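Long-range contacts in cell cycle serine/threonine-protein kinase CDC5/MSD2 (Saccharomyces cerevisiae, PDB 6MF4), which phosphorylates serine and threonine residues of proteins such as Scc1 and Net1, is required for the cell cycle and acts in mitotic exit: residues 138-143 against 150-155; 117-122 against 131-136; 127-132 against 197-202. All coordinates share one frame; numbering follows the deposited sequence.

Contact 1 (138-143 against 150-155); sequences EFWYIS and WVASHY. With ZN (zinc ion), chain C.
Glu-138 and His-154 bind one zinc ion from neighbouring strands of an antiparallel beta hairpin in the first polo box. From CB, 3.9 Å from Tyr-155 O, the Glu-138 side chain runs out extended through CG to CD, 2.7 Å from the zinc; OE1 binds the metal at 2.0 Å, while OE2 stays farther off at 2.8 Å. In His-154 CG is anti to the backbone N (chi1 -178°), and the ring beyond it presents NE2 to the zinc at 2.1 Å, its plane nearly perpendicular to the carboxylate. His-194 supplies a third ligand.

The His-154 ring turns its edge to the face of the Trp-140 six-membered ring, the planes 88° apart. The indole packs CE3 against Ala-152 CB at 3.6 Å, while its NE1 is hydrogen-bonded to Asp-197. On the other face of the sheet, Tyr-155 CB sits over the Phe-139 ring in a CH-pi contact, 3.6 Å from the centroid; the ring planes, 25° apart, hardly overlap.

Six backbone hydrogen bonds join the pairs Phe-139/Tyr-155, Tyr-141/Ser-153 and Ser-143/Val-151. At the far end a water donates to Tyr-141 O and Val-151 O and is hydrogen-bonded to Ser-143 OG at 2.7 Å.

Contact 2 (117-122 against 131-136); sequences TEDIGV and LRLADA
Ile-120 and Arg-132 form an antiparallel hydrogen-bonded pair, with Ile-120 N reaching Arg-132 O at 2.9 Å and Arg-132 N reaching Ile-120 O at 2.7 Å. Gly-121 and Leu-131 follow as a non-hydrogen-bonded pair. Beyond Arg-132 the second segment leaves the ladder, and Leu-133 to Ala-136 make a type I turn.

There the side chain of Asp-119 takes over from the backbone. Its chi1 of -57° sets CG beside the backbone N, and OD1 beyond it accepts the Ala-134 N-H at 2.9 Å through its anti lone pair, a bent bond (N-H...O angle 141°). The other oxygen, OD2, is met from above the carboxylate plane by Thr-117 OG1 at 2.6 Å, so both carboxylate oxygens are held. This is the open end of the hairpin of strands 120-123 and 129-132, inside the six-stranded sheet of the first polo box. Ala-134 CB comes to 3.3 Å from Thr-117 O and also touches Glu-118 CB.

On the Ile-120 face, where Met-178 of helix 165-178 packs, Arg-132 CB lies 3.5 Å from Ile-120 O and the extended chain touches Val-171 of the same helix. A water in the guanidinium plane accepts from NH1 at 2.9 Å and lies close to Arg-132 O and Glu-118 O.

Contact 3 (127-132 against 197-202); sequences GTTVLR and DVFLRR
Leu-131 and Phe-199 have the nearest CA atoms across the segments, 6.9 Å apart, and no direct hydrogen bond passes between the two. Contact is made instead by side chains, a backbone carbonyl and one water.

Leu-131 CB is directed at segment 197-202, and the CD2 methyl comes to 3.2 Å from Val-198 O, with CD1 farther from the same oxygen at 3.9 Å. The CD2 methyl also packs on Phe-199 CB at 4.3 Å. The Phe-199 ring touches Ile-142 and meets Trp-150 edge to face.

Two residues earlier on strand 129-132, on the same side, Thr-129 CB is likewise directed at the other segment, and OG1 passes 4.4 Å from Phe-199 CD2. One water bridges the buried Thr-129 hydroxyl and the Leu-200 carbonyl: it is hydrogen-bonded to Thr-129 OG1 at 2.7 Å and donates to Leu-200 O at the same 2.7 Å. It lies at the edge of the Phe-199 ring, in its plane. The arrangement is part of the interface between the two polo boxes, whose sheets face each other in the polo-box domain.

In the fold
From the N terminus, contact 2 (117-122 with 131-136) comes first, closing the hairpin of strands 120-123 and 129-132. The chain then turns back, and contact 1 (138-143 with 150-155) closes the next hairpin, so the two stand in series; backbone bonds between strands 129-132 and 138-145 make them one sheet. Contact 3 (127-132 with 197-202) begins on the strand where contact 2 ends, sharing Leu-131 and Arg-132 with it, and closes a longer loop that holds contact 1 within it and includes helix 165-178. Contacts 1 and 2 thus lie within the first polo box, in its sheet, whereas contact 3 ties that sheet to the start of the second.

Contact 1 (138-143 against 150-155)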
loop_
_atom_site.group_PDB
_atom_site.type_symbol
_atom_site.label_atom_id
_atom_site.label_comp_id
_atom_site.label_asym_id
_atom_site.label_seq_id
_atom_site.Cartn_x
_atom_site.Cartn_y
_atom_site.Cartn_z
ATOM N N GLU A 138 13.525 5.996 15.889
ATOM C CA GLU A 138 13.076 7.097 15.038
ATOM C C GLU A 138 11.619 6.931 14.622
ATOM O O GLU A 138 11.129 5.809 14.486
ATOM C CB GLU A 138 13.949 7.203 13.785
ATOM C CG GLU A 138 15.438 7.342 14.065
ATOM C CD GLU A 138 16.179 8.036 12.940
ATOM O OE1 GLU A 138 15.814 7.828 11.764
ATOM O OE2 GLU A 138 17.127 8.797 13.231
ATOM N N PHE A 139 10.931 8.051 14.416
ATOM C CA PHE A 139 9.599 8.006 13.825
ATOM C C PHE A 139 9.330 9.248 12.988
ATOM O O PHE A 139 9.968 10.288 13.165
ATOM C CB PHE A 139 8.515 7.830 14.906
ATOM C CG PHE A 139 8.278 9.045 15.764
ATOM C CD1 PHE A 139 9.010 9.247 16.924
ATOM C CD2 PHE A 139 7.294 9.965 15.434
ATOM C CE1 PHE A 139 8.776 10.353 17.731
ATOM C CE2 PHE A 139 7.057 11.072 16.233
ATOM C CZ PHE A 139 7.808 11.271 17.379
ATOM N N TRP A 140 8.398 9.097 12.050
ATOM C CA TRP A 140 7.854 10.200 11.272
ATOM C C TRP A 140 6.474 10.572 11.781
ATOM O O TRP A 140 5.655 9.693 12.033
ATOM C CB TRP A 140 7.725 9.836 9.792
ATOM C CG TRP A 140 8.989 9.567 9.071
ATOM C CD1 TRP A 140 9.516 8.346 8.768
ATOM C CD2 TRP A 140 9.888 10.538 8.528
ATOM N NE1 TRP A 140 10.689 8.496 8.071
ATOM C CE2 TRP A 140 10.943 9.833 7.913
ATOM C CE3 TRP A 140 9.905 11.936 8.499
ATOM C CZ2 TRP A 140 12.003 10.477 7.280
ATOM C CZ3 TRP A 140 10.959 12.576 7.866
ATOM C CH2 TRP A 140 11.993 11.846 7.264
ATOM N N TYR A 141 6.221 11.870 11.923
ATOM C CA TYR A 141 4.861 12.371 12.099
ATOM C C TYR A 141 4.393 12.945 10.770
ATOM O O TYR A 141 4.990 13.884 10.244
ATOM C CB TYR A 141 4.787 13.428 13.197
ATOM C CG TYR A 141 3.401 14.022 13.344
ATOM C CD1 TYR A 141 2.324 13.230 13.713
ATOM C CD2 TYR A 141 3.172 15.371 13.113
ATOM C CE1 TYR A 141 1.054 13.766 13.846
ATOM C CE2 TYR A 141 1.909 15.916 13.247
ATOM C CZ TYR A 141 0.856 15.109 13.613
ATOM O OH TYR A 141 -0.406 15.642 13.747
ATOM N N ILE A 142 3.331 12.359 10.225
ATOM C CA ILE A 142 2.845 12.708 8.898
ATOM C C ILE A 142 1.488 13.393 8.995
ATOM O O ILE A 142 0.541 12.841 9.554
ATOM C CB ILE A 142 2.733 11.468 8.003
ATOM C CG1 ILE A 142 4.088 10.762 7.917
ATOM C CG2 ILE A 142 2.272 11.859 6.609
ATOM C CD1 ILE A 142 4.006 9.330 7.492
ATOM N N SER A 143 1.405 14.597 8.440
ATOM C CA SER A 143 0.192 15.400 8.512
ATOM C C SER A 143 -0.117 16.030 7.164
ATOM O O SER A 143 0.657 15.898 6.216
ATOM C CB SER A 143 0.343 16.483 9.575
ATOM O OG SER A 143 1.481 17.277 9.304
ATOM N N TRP A 150 0.680 15.548 1.789
ATOM C CA TRP A 150 1.245 15.070 3.047
ATOM C C TRP A 150 2.620 15.677 3.262
ATOM O O TRP A 150 3.377 15.864 2.311
ATOM C CB TRP A 150 1.381 13.544 3.062
ATOM C CG TRP A 150 0.110 12.769 2.978
ATOM C CD1 TRP A 150 -0.629 12.286 4.018
ATOM C CD2 TRP A 150 -0.560 12.357 1.785
ATOM N NE1 TRP A 150 -1.725 11.607 3.544
ATOM C CE2 TRP A 150 -1.706 11.636 2.177
ATOM C CE3 TRP A 150 -0.306 12.533 0.423
ATOM C CZ2 TRP A 150 -2.593 11.089 1.253
ATOM C CZ3 TRP A 150 -1.189 11.991 -0.490
ATOM C CH2 TRP A 150 -2.319 11.279 -0.072
ATOM N N VAL A 151 2.945 15.968 4.516
ATOM C CA VAL A 151 4.296 16.358 4.887
ATOM C C VAL A 151 4.725 15.523 6.085
ATOM O O VAL A 151 3.910 15.210 6.956
ATOM C CB VAL A 151 4.396 17.865 5.213
ATOM C CG1 VAL A 151 3.450 18.233 6.341
ATOM C CG2 VAL A 151 5.833 18.247 5.562
ATOM N N ALA A 152 6.002 15.161 6.114
ATOM C CA ALA A 152 6.544 14.314 7.167
ATOM C C ALA A 152 7.622 15.050 7.947
ATOM O O ALA A 152 8.468 15.734 7.365
ATOM C CB ALA A 152 7.100 13.025 6.574
ATOM N N SER A 153 7.574 14.901 9.268
ATOM C CA SER A 153 8.574 15.457 10.169
ATOM C C SER A 153 9.304 14.340 10.911
ATOM O O SER A 153 8.682 13.437 11.468
ATOM C CB SER A 153 7.924 16.413 11.169
ATOM O OG SER A 153 7.541 17.618 10.536
ATOM N N HIS A 154 10.630 14.438 10.917
ATOM C CA HIS A 154 11.526 13.435 11.489
ATOM C C HIS A 154 11.735 13.663 12.987
ATOM O O HIS A 154 12.126 14.756 13.396
ATOM C CB HIS A 154 12.858 13.499 10.731
ATOM C CG HIS A 154 13.878 12.492 11.170
ATOM N ND1 HIS A 154 14.503 12.550 12.393
ATOM C CD2 HIS A 154 14.419 11.436 10.516
ATOM C CE1 HIS A 154 15.372 11.557 12.489
ATOM N NE2 HIS A 154 15.343 10.871 11.361
ATOM N N TYR A 155 11.473 12.636 13.799
ATOM C CA TYR A 155 11.670 12.722 15.251
ATOM C C TYR A 155 12.387 11.511 15.835
ATOM O O TYR A 155 12.434 10.445 15.224
ATOM C CB TYR A 155 10.328 12.875 15.969
ATOM C CG TYR A 155 9.663 14.209 15.755
ATOM C CD1 TYR A 155 10.126 15.349 16.394
ATOM C CD2 TYR A 155 8.566 14.325 14.920
ATOM C CE1 TYR A 155 9.517 16.570 16.200
ATOM C CE2 TYR A 155 7.950 15.538 14.720
ATOM C CZ TYR A 155 8.429 16.659 15.363
ATOM O OH TYR A 155 7.813 17.871 15.164
HETATM ZN ZN ZN C . 16.378 9.262 10.526
HETATM O O HOH W 1 3.982 16.512 9.865
#

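Contact 2 (117-122 against 131-136)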
loop_
_atom_site.group_PDB
_atom_site.type_symbol
_atom_site.label_atom_id
_atom_site.label_comp_id
_atom_site.label_asym_id
_atom_site.label_seq_id
_atom_site.Cartn_x
_atom_site.Cartn_y
_atom_site.Cartn_z
ATOM N N THR A 117 9.335 -4.001 6.271
ATOM C CA THR A 117 10.505 -3.425 6.928
ATOM C C THR A 117 10.441 -3.556 8.450
ATOM O O THR A 117 11.393 -3.199 9.148
ATOM C CB THR A 117 10.626 -1.945 6.599
ATOM O OG1 THR A 117 9.380 -1.311 6.926
ATOM C CG2 THR A 117 10.937 -1.740 5.122
ATOM N N GLU A 118 9.298 -4.048 8.931
ATOM C CA GLU A 118 8.936 -4.140 10.351
ATOM C C GLU A 118 8.637 -2.765 10.954
ATOM O O GLU A 118 8.443 -2.644 12.164
ATOM C CB GLU A 118 10.020 -4.870 11.158
ATOM C CG GLU A 118 10.111 -6.347 10.792
ATOM C CD GLU A 118 11.155 -7.113 11.590
ATOM O OE1 GLU A 118 11.905 -6.489 12.368
ATOM O OE2 GLU A 118 11.221 -8.347 11.435
ATOM N N ASP A 119 8.569 -1.737 10.114
ATOM C CA ASP A 119 8.024 -0.457 10.545
ATOM C C ASP A 119 6.562 -0.645 10.940
ATOM O O ASP A 119 5.866 -1.481 10.372
ATOM C CB ASP A 119 8.116 0.606 9.443
ATOM C CG ASP A 119 9.537 0.836 8.948
ATOM O OD1 ASP A 119 10.494 0.694 9.739
ATOM O OD2 ASP A 119 9.684 1.175 7.751
ATOM N N ILE A 120 6.106 0.145 11.905
ATOM C CA ILE A 120 4.722 0.095 12.357
ATOM C C ILE A 120 4.088 1.471 12.216
ATOM O O ILE A 120 4.637 2.461 12.685
ATOM C CB ILE A 120 4.625 -0.386 13.817
ATOM C CG1 ILE A 120 5.045 -1.855 13.902
ATOM C CG2 ILE A 120 3.202 -0.221 14.358
ATOM C CD1 ILE A 120 5.265 -2.355 15.307
ATOM N N GLY A 121 2.933 1.521 11.561
ATOM C CA GLY A 121 2.208 2.762 11.396
ATOM C C GLY A 121 0.930 2.776 12.202
ATOM O O GLY A 121 0.296 1.740 12.408
ATOM N N VAL A 122 0.563 3.961 12.674
ATOM C CA VAL A 122 -0.767 4.188 13.213
ATOM C C VAL A 122 -1.381 5.332 12.431
ATOM O O VAL A 122 -0.818 6.425 12.363
ATOM C CB VAL A 122 -0.758 4.517 14.713
ATOM C CG1 VAL A 122 -2.180 4.771 15.210
ATOM C CG2 VAL A 122 -0.119 3.382 15.502
ATOM N N LEU A 131 4.613 6.979 11.824
ATOM C CA LEU A 131 5.305 5.816 11.301
ATOM C C LEU A 131 6.530 5.555 12.173
ATOM O O LEU A 131 7.513 6.284 12.113
ATOM C CB LEU A 131 5.704 6.026 9.838
ATOM C CG LEU A 131 6.336 4.816 9.146
ATOM C CD1 LEU A 131 5.316 3.700 8.961
ATOM C CD2 LEU A 131 6.950 5.215 7.813
ATOM N N ARG A 132 6.435 4.517 12.994
ATOM C CA ARG A 132 7.499 4.112 13.905
ATOM C C ARG A 132 8.472 3.172 13.196
ATOM O O ARG A 132 8.094 2.070 12.801
ATOM C CB ARG A 132 6.879 3.434 15.129
ATOM C CG ARG A 132 7.832 2.888 16.181
ATOM C CD ARG A 132 7.102 1.808 16.967
ATOM N NE ARG A 132 7.805 1.349 18.164
ATOM C CZ ARG A 132 8.625 0.301 18.208
ATOM N NH1 ARG A 132 8.891 -0.408 17.112
ATOM N NH2 ARG A 132 9.198 -0.030 19.356
ATOM N N LEU A 133 9.723 3.596 13.037
ATOM C CA LEU A 133 10.701 2.757 12.355
ATOM C C LEU A 133 11.033 1.532 13.191
ATOM O O LEU A 133 10.906 1.537 14.415
ATOM C CB LEU A 133 11.978 3.537 12.032
ATOM C CG LEU A 133 11.925 4.329 10.723
ATOM C CD1 LEU A 133 11.091 5.576 10.893
ATOM C CD2 LEU A 133 13.319 4.682 10.234
ATOM N N ALA A 134 11.451 0.475 12.507
ATOM C CA ALA A 134 11.734 -0.798 13.146
ATOM C C ALA A 134 12.869 -0.691 14.161
ATOM O O ALA A 134 13.007 -1.546 15.033
ATOM C CB ALA A 134 12.072 -1.835 12.090
ATOM N N ASP A 135 13.680 0.356 14.053
ATOM C CA ASP A 135 14.817 0.512 14.956
ATOM C C ASP A 135 14.377 0.914 16.365
ATOM O O ASP A 135 15.179 0.913 17.298
ATOM C CB ASP A 135 15.818 1.531 14.395
ATOM C CG ASP A 135 15.198 2.893 14.116
ATOM O OD1 ASP A 135 14.209 3.274 14.773
ATOM O OD2 ASP A 135 15.736 3.608 13.245
ATOM N N ALA A 136 13.097 1.242 16.514
ATOM C CA ALA A 136 12.536 1.644 17.801
ATOM C C ALA A 136 13.235 2.871 18.381
ATOM O O ALA A 136 13.296 3.031 19.600
ATOM C CB ALA A 136 12.608 0.484 18.799
HETATM O O HOH W 2 8.308 -0.405 14.288
#

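Contact 3 (127-132 against 197-202)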
loop_
_atom_site.group_PDB
_atom_site.type_symbol
_atom_site.label_atom_id
_atom_site.label_comp_id
_atom_site.label_asym_id
_atom_site.label_seq_id
_atom_site.Cartn_x
_atom_site.Cartn_y
_atom_site.Cartn_z
ATOM N N GLY A 127 -6.654 11.645 10.447
ATOM C CA GLY A 127 -5.991 11.457 9.170
ATOM C C GLY A 127 -4.479 11.567 9.216
ATOM O O GLY A 127 -3.818 11.349 8.200
ATOM N N THR A 128 -3.927 11.913 10.376
ATOM C CA THR A 128 -2.479 11.976 10.525
ATOM C C THR A 128 -1.917 10.588 10.835
ATOM O O THR A 128 -2.647 9.686 11.253
ATOM C CB THR A 128 -2.048 12.969 11.634
ATOM O OG1 THR A 128 -2.529 12.521 12.907
ATOM C CG2 THR A 128 -2.583 14.380 11.336
ATOM N N THR A 129 -0.616 10.432 10.617
ATOM C CA THR A 129 0.060 9.158 10.823
ATOM C C THR A 129 1.339 9.331 11.634
ATOM O O THR A 129 2.062 10.313 11.461
ATOM C CB THR A 129 0.418 8.495 9.476
ATOM O OG1 THR A 129 -0.779 8.098 8.799
ATOM C CG2 THR A 129 1.313 7.265 9.681
ATOM N N VAL A 130 1.598 8.381 12.529
ATOM C CA VAL A 130 2.938 8.186 13.066
ATOM C C VAL A 130 3.466 6.885 12.487
ATOM O O VAL A 130 2.831 5.834 12.611
ATOM C CB VAL A 130 2.976 8.134 14.607
ATOM C CG1 VAL A 130 4.348 7.670 15.102
ATOM C CG2 VAL A 130 2.654 9.491 15.192
ATOM N N LEU A 131 4.613 6.979 11.824
ATOM C CA LEU A 131 5.305 5.816 11.301
ATOM C C LEU A 131 6.530 5.555 12.173
ATOM O O LEU A 131 7.513 6.284 12.113
ATOM C CB LEU A 131 5.704 6.026 9.838
ATOM C CG LEU A 131 6.336 4.816 9.146
ATOM C CD1 LEU A 131 5.316 3.700 8.961
ATOM C CD2 LEU A 131 6.950 5.215 7.813
ATOM N N ARG A 132 6.435 4.517 12.994
ATOM C CA ARG A 132 7.499 4.112 13.905
ATOM C C ARG A 132 8.472 3.172 13.196
ATOM O O ARG A 132 8.094 2.070 12.801
ATOM C CB ARG A 132 6.879 3.434 15.129
ATOM C CG ARG A 132 7.832 2.888 16.181
ATOM C CD ARG A 132 7.102 1.808 16.967
ATOM N NE ARG A 132 7.805 1.349 18.164
ATOM C CZ ARG A 132 8.625 0.301 18.208
ATOM N NH1 ARG A 132 8.891 -0.408 17.112
ATOM N NH2 ARG A 132 9.198 -0.030 19.356
ATOM N N ASP A 197 11.497 4.774 2.515
ATOM C CA ASP A 197 10.440 4.820 3.520
ATOM C C ASP A 197 9.076 4.949 2.851
ATOM O O ASP A 197 8.928 5.639 1.846
ATOM C CB ASP A 197 10.662 5.975 4.501
ATOM C CG ASP A 197 11.757 5.682 5.520
ATOM O OD1 ASP A 197 12.478 4.673 5.355
ATOM O OD2 ASP A 197 11.901 6.468 6.482
ATOM N N VAL A 198 8.090 4.285 3.440
ATOM C CA VAL A 198 6.740 4.206 2.896
ATOM C C VAL A 198 5.730 4.237 4.033
ATOM O O VAL A 198 6.007 3.718 5.115
ATOM C CB VAL A 198 6.553 2.909 2.074
ATOM C CG1 VAL A 198 5.102 2.707 1.674
ATOM C CG2 VAL A 198 7.444 2.920 0.842
ATOM N N PHE A 199 4.571 4.851 3.795
ATOM C CA PHE A 199 3.461 4.770 4.738
ATOM C C PHE A 199 2.159 4.500 3.992
ATOM O O PHE A 199 2.094 4.600 2.761
ATOM C CB PHE A 199 3.348 6.049 5.581
ATOM C CG PHE A 199 2.802 7.237 4.837
ATOM C CD1 PHE A 199 3.588 7.930 3.934
ATOM C CD2 PHE A 199 1.508 7.679 5.068
ATOM C CE1 PHE A 199 3.088 9.032 3.258
ATOM C CE2 PHE A 199 1.005 8.779 4.397
ATOM C CZ PHE A 199 1.795 9.452 3.488
ATOM N N LEU A 200 1.130 4.149 4.752
ATOM C CA LEU A 200 -0.179 3.838 4.195
ATOM C C LEU A 200 -1.004 5.107 4.031
ATOM O O LEU A 200 -1.306 5.782 5.009
ATOM C CB LEU A 200 -0.911 2.849 5.099
ATOM C CG LEU A 200 -2.322 2.439 4.687
ATOM C CD1 LEU A 200 -2.267 1.652 3.395
ATOM C CD2 LEU A 200 -2.974 1.627 5.797
ATOM N N ARG A 201 -1.365 5.433 2.797
ATOM C CA ARG A 201 -2.149 6.634 2.530
ATOM C C ARG A 201 -3.642 6.387 2.690
ATOM O O ARG A 201 -4.367 7.227 3.222
ATOM C CB ARG A 201 -1.889 7.148 1.122
ATOM C CG ARG A 201 -0.506 7.699 0.881
ATOM C CD ARG A 201 -0.313 7.895 -0.615
ATOM N NE ARG A 201 0.692 8.898 -0.911
ATOM C CZ ARG A 201 1.114 9.197 -2.133
ATOM N NH1 ARG A 201 0.628 8.559 -3.191
ATOM N NH2 ARG A 201 2.038 10.130 -2.292
ATOM N N ARG A 202 -4.103 5.244 2.197
ATOM C CA ARG A 202 -5.522 4.923 2.240
ATOM C C ARG A 202 -5.715 3.418 2.246
ATOM O O ARG A 202 -4.995 2.689 1.563
ATOM C CB ARG A 202 -6.256 5.554 1.051
ATOM C CG ARG A 202 -7.766 5.304 1.039
ATOM C CD ARG A 202 -8.494 6.239 0.081
ATOM N NE ARG A 202 -8.085 6.050 -1.307
ATOM C CZ ARG A 202 -8.401 6.873 -2.301
ATOM N NH1 ARG A 202 -9.122 7.962 -2.065
ATOM N NH2 ARG A 202 -7.976 6.618 -3.532
HETATM O O HOH W 3 -0.724 5.618 7.663
#